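Local coordinates for protein 1-deoxy-D-xylulose 5-phosphate reductoisomerase (Moraxella catarrhalis, PDB 4ZQG) that probably catalyses the NAD(P)H-dependent, metal-assisted rearrangement and reduction of 1-deoxy-D-xylulose 5-phosphate to 2-C-methyl-D-erythritol 4-phosphate in isoprenoid biosynthesis, at residues W186-G191 against V253-S258. Sequence-based numbering, arbitrary orientation.
With FOM (3-[formyl(hydroxy)amino]propylphosphonic acid), chain E.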
loop_
_atom_site.group_PDB
_atom_site.type_symbol
_atom_site.label_atom_id
_atom_site.label_comp_id
_atom_site.label_asym_id
_atom_site.label_seq_id
_atom_site.Cartn_x
_atom_site.Cartn_y
_atom_site.Cartn_z
ATOM N N TRP A 186 10.870 -0.266 -4.311
ATOM C CA TRP A 186 10.742 0.107 -5.711
ATOM C C TRP A 186 10.433 1.608 -5.783
ATOM O O TRP A 186 9.419 2.055 -5.210
ATOM C CB TRP A 186 9.615 -0.671 -6.350
ATOM C CG TRP A 186 9.974 -2.054 -6.579
ATOM C CD1 TRP A 186 9.905 -3.087 -5.682
ATOM C CD2 TRP A 186 10.521 -2.607 -7.776
ATOM N NE1 TRP A 186 10.366 -4.221 -6.256
ATOM C CE2 TRP A 186 10.718 -3.965 -7.549
ATOM C CE3 TRP A 186 10.824 -2.085 -9.035
ATOM C CZ2 TRP A 186 11.226 -4.805 -8.504
ATOM C CZ3 TRP A 186 11.318 -2.947 -10.002
ATOM C CH2 TRP A 186 11.512 -4.282 -9.726
ATOM N N LEU A 187 11.310 2.379 -6.423
ATOM C CA LEU A 187 11.077 3.815 -6.658
ATOM C C LEU A 187 10.435 3.998 -8.006
ATOM O O LEU A 187 10.985 3.570 -9.000
ATOM C CB LEU A 187 12.383 4.620 -6.620
ATOM C CG LEU A 187 13.040 4.789 -5.267
ATOM C CD1 LEU A 187 14.464 5.234 -5.428
ATOM C CD2 LEU A 187 12.269 5.763 -4.449
ATOM N N THR A 188 9.272 4.629 -8.039
ATOM C CA THR A 188 8.614 4.994 -9.305
ATOM C C THR A 188 9.248 6.293 -9.877
ATOM O O THR A 188 9.649 7.154 -9.139
ATOM C CB THR A 188 7.094 5.165 -9.067
ATOM O OG1 THR A 188 6.881 5.727 -7.748
ATOM C CG2 THR A 188 6.428 3.832 -9.098
ATOM N N ALA A 189 9.308 6.406 -11.191
ATOM C CA ALA A 189 9.871 7.541 -11.860
ATOM C C ALA A 189 8.983 7.903 -13.036
ATOM O O ALA A 189 8.623 7.005 -13.839
ATOM C CB ALA A 189 11.233 7.173 -12.394
ATOM N N SER A 190 8.642 9.196 -13.170
ATOM C CA SER A 190 7.757 9.606 -14.267
ATOM C C SER A 190 8.414 9.405 -15.610
ATOM O O SER A 190 7.736 9.323 -16.630
ATOM C CB SER A 190 7.367 11.048 -14.180
ATOM O OG SER A 190 8.437 11.837 -14.644
ATOM N N GLY A 191 9.740 9.383 -15.623
ATOM C CA GLY A 191 10.464 9.363 -16.873
ATOM C C GLY A 191 10.671 10.757 -17.418
ATOM O O GLY A 191 11.363 10.911 -18.416
ATOM N N VAL A 253 11.482 1.692 -11.286
ATOM C CA VAL A 253 10.556 1.422 -12.367
ATOM C C VAL A 253 10.028 2.751 -12.943
ATOM O O VAL A 253 9.644 3.646 -12.201
ATOM C CB VAL A 253 9.394 0.481 -11.892
ATOM C CG1 VAL A 253 8.587 1.073 -10.745
ATOM C CG2 VAL A 253 8.474 0.115 -13.042
ATOM N N ILE A 254 10.011 2.853 -14.266
ATOM C CA ILE A 254 9.355 3.952 -14.925
ATOM C C ILE A 254 7.828 3.785 -14.920
ATOM O O ILE A 254 7.288 2.775 -15.363
ATOM C CB ILE A 254 9.813 4.092 -16.393
ATOM C CG1 ILE A 254 11.323 4.336 -16.510
ATOM C CG2 ILE A 254 9.049 5.190 -17.094
ATOM C CD1 ILE A 254 12.008 5.032 -15.340
ATOM N N HIS A 255 7.156 4.856 -14.518
ATOM C CA HIS A 255 5.710 4.924 -14.394
ATOM C C HIS A 255 5.302 6.317 -14.785
ATOM O O HIS A 255 5.371 7.201 -13.940
ATOM C CB HIS A 255 5.334 4.674 -12.936
ATOM C CG HIS A 255 3.884 4.835 -12.671
ATOM N ND1 HIS A 255 2.926 4.341 -13.528
ATOM C CD2 HIS A 255 3.220 5.423 -11.657
ATOM C CE1 HIS A 255 1.733 4.628 -13.053
ATOM N NE2 HIS A 255 1.888 5.291 -11.925
ATOM N N PRO A 256 4.897 6.540 -16.048
ATOM C CA PRO A 256 4.614 7.916 -16.542
ATOM C C PRO A 256 3.407 8.637 -15.958
ATOM O O PRO A 256 3.388 9.855 -15.938
ATOM C CB PRO A 256 4.414 7.756 -18.049
ATOM C CG PRO A 256 4.682 6.338 -18.366
ATOM C CD PRO A 256 4.835 5.542 -17.110
ATOM N N ASN A 257 2.414 7.908 -15.467
ATOM C CA ASN A 257 1.176 8.539 -14.976
ATOM C C ASN A 257 1.351 9.301 -13.649
ATOM O O ASN A 257 0.501 10.077 -13.271
ATOM C CB ASN A 257 0.097 7.485 -14.804
ATOM C CG ASN A 257 0.058 6.479 -15.945
ATOM O OD1 ASN A 257 0.989 5.688 -16.145
ATOM N ND2 ASN A 257 -1.040 6.461 -16.666
ATOM N N SER A 258 2.429 9.028 -12.923
ATOM C CA SER A 258 2.686 9.618 -11.604
ATOM C C SER A 258 1.590 9.386 -10.548
ATOM O O SER A 258 1.398 10.186 -9.610
ATOM C CB SER A 258 3.080 11.111 -11.735
ATOM O OG SER A 258 4.411 11.222 -12.213
HETATM O O2 FOM E . 10.410 14.132 -6.907
HETATM N N1 FOM E . 9.066 14.322 -7.152
HETATM C C1 FOM E . 8.191 14.117 -6.254
HETATM O O1 FOM E . 8.512 13.720 -5.146
HETATM C C2 FOM E . 8.746 14.705 -8.523
HETATM C C3 FOM E . 9.260 13.462 -9.251
HETATM C C4 FOM E . 9.264 13.641 -10.743
HETATM P PA1 FOM E . 10.025 12.160 -11.370
HETATM O OP1 FOM E . 9.045 10.954 -11.013
HETATM O OP2 FOM E . 11.231 11.861 -10.597
HETATM O OP3 FOM E . 10.365 12.184 -12.962
#
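The peptide that joins Ala189 to Ser190 faces two ways: its carbonyl accepts a bond from His255 N, while its N-H goes to the phosphonate of fosmidomycin. It lies where two parallel strands, 182-189 and 250-254, run out of a mixed four-stranded sheet, and it illustrates how a loop at a strand end can grip the inhibitor's phosphonate, and probably the substrate's phosphate in the same place. Up to that point the strands pair in parallel, Thr188 with Val253 and Ala189 with Ile254. Val253 N donates to Leu187 O, and Val253 O receives Ala189 N in its carbonyl plane, with an N-H...O angle of only 133°. The bond from His255 N to Ala189 O, at 2.7 Å, is nearly straight (177°). Beyond the sheet the two segments stay close, with weak CA-H...O contacts from Ser190 CA to His255 O and from Pro256 CA to Ser190 O.

On one face of the sheet the methyl CG2 of Thr188 lies beside CG1 of Val253, 3.9 Å away, and also touches CB of His255. The imidazole is held elsewhere: ND1 is hydrogen-bonded to Lys310 O and NE2 to Val260 N. On the other face Ala189 CB meets Ile254 CD1 at 3.7 Å. At the far end CE3 of Trp186 packs on Val253 CB, where Leu303 and Tyr304 of the second subunit add further packing.

Gly191 follows with a positive phi, at which a CB would press on Ser190 O. Ser190 OG, placed between its own backbone N and carbonyl carbon (chi1 78°), is also hydrogen-bonded to His213 NE2 and Gly192 N, and donates to fosmidomycin OP3 at 2.6 Å, while Ser190 N reaches OP1 at 2.8 Å.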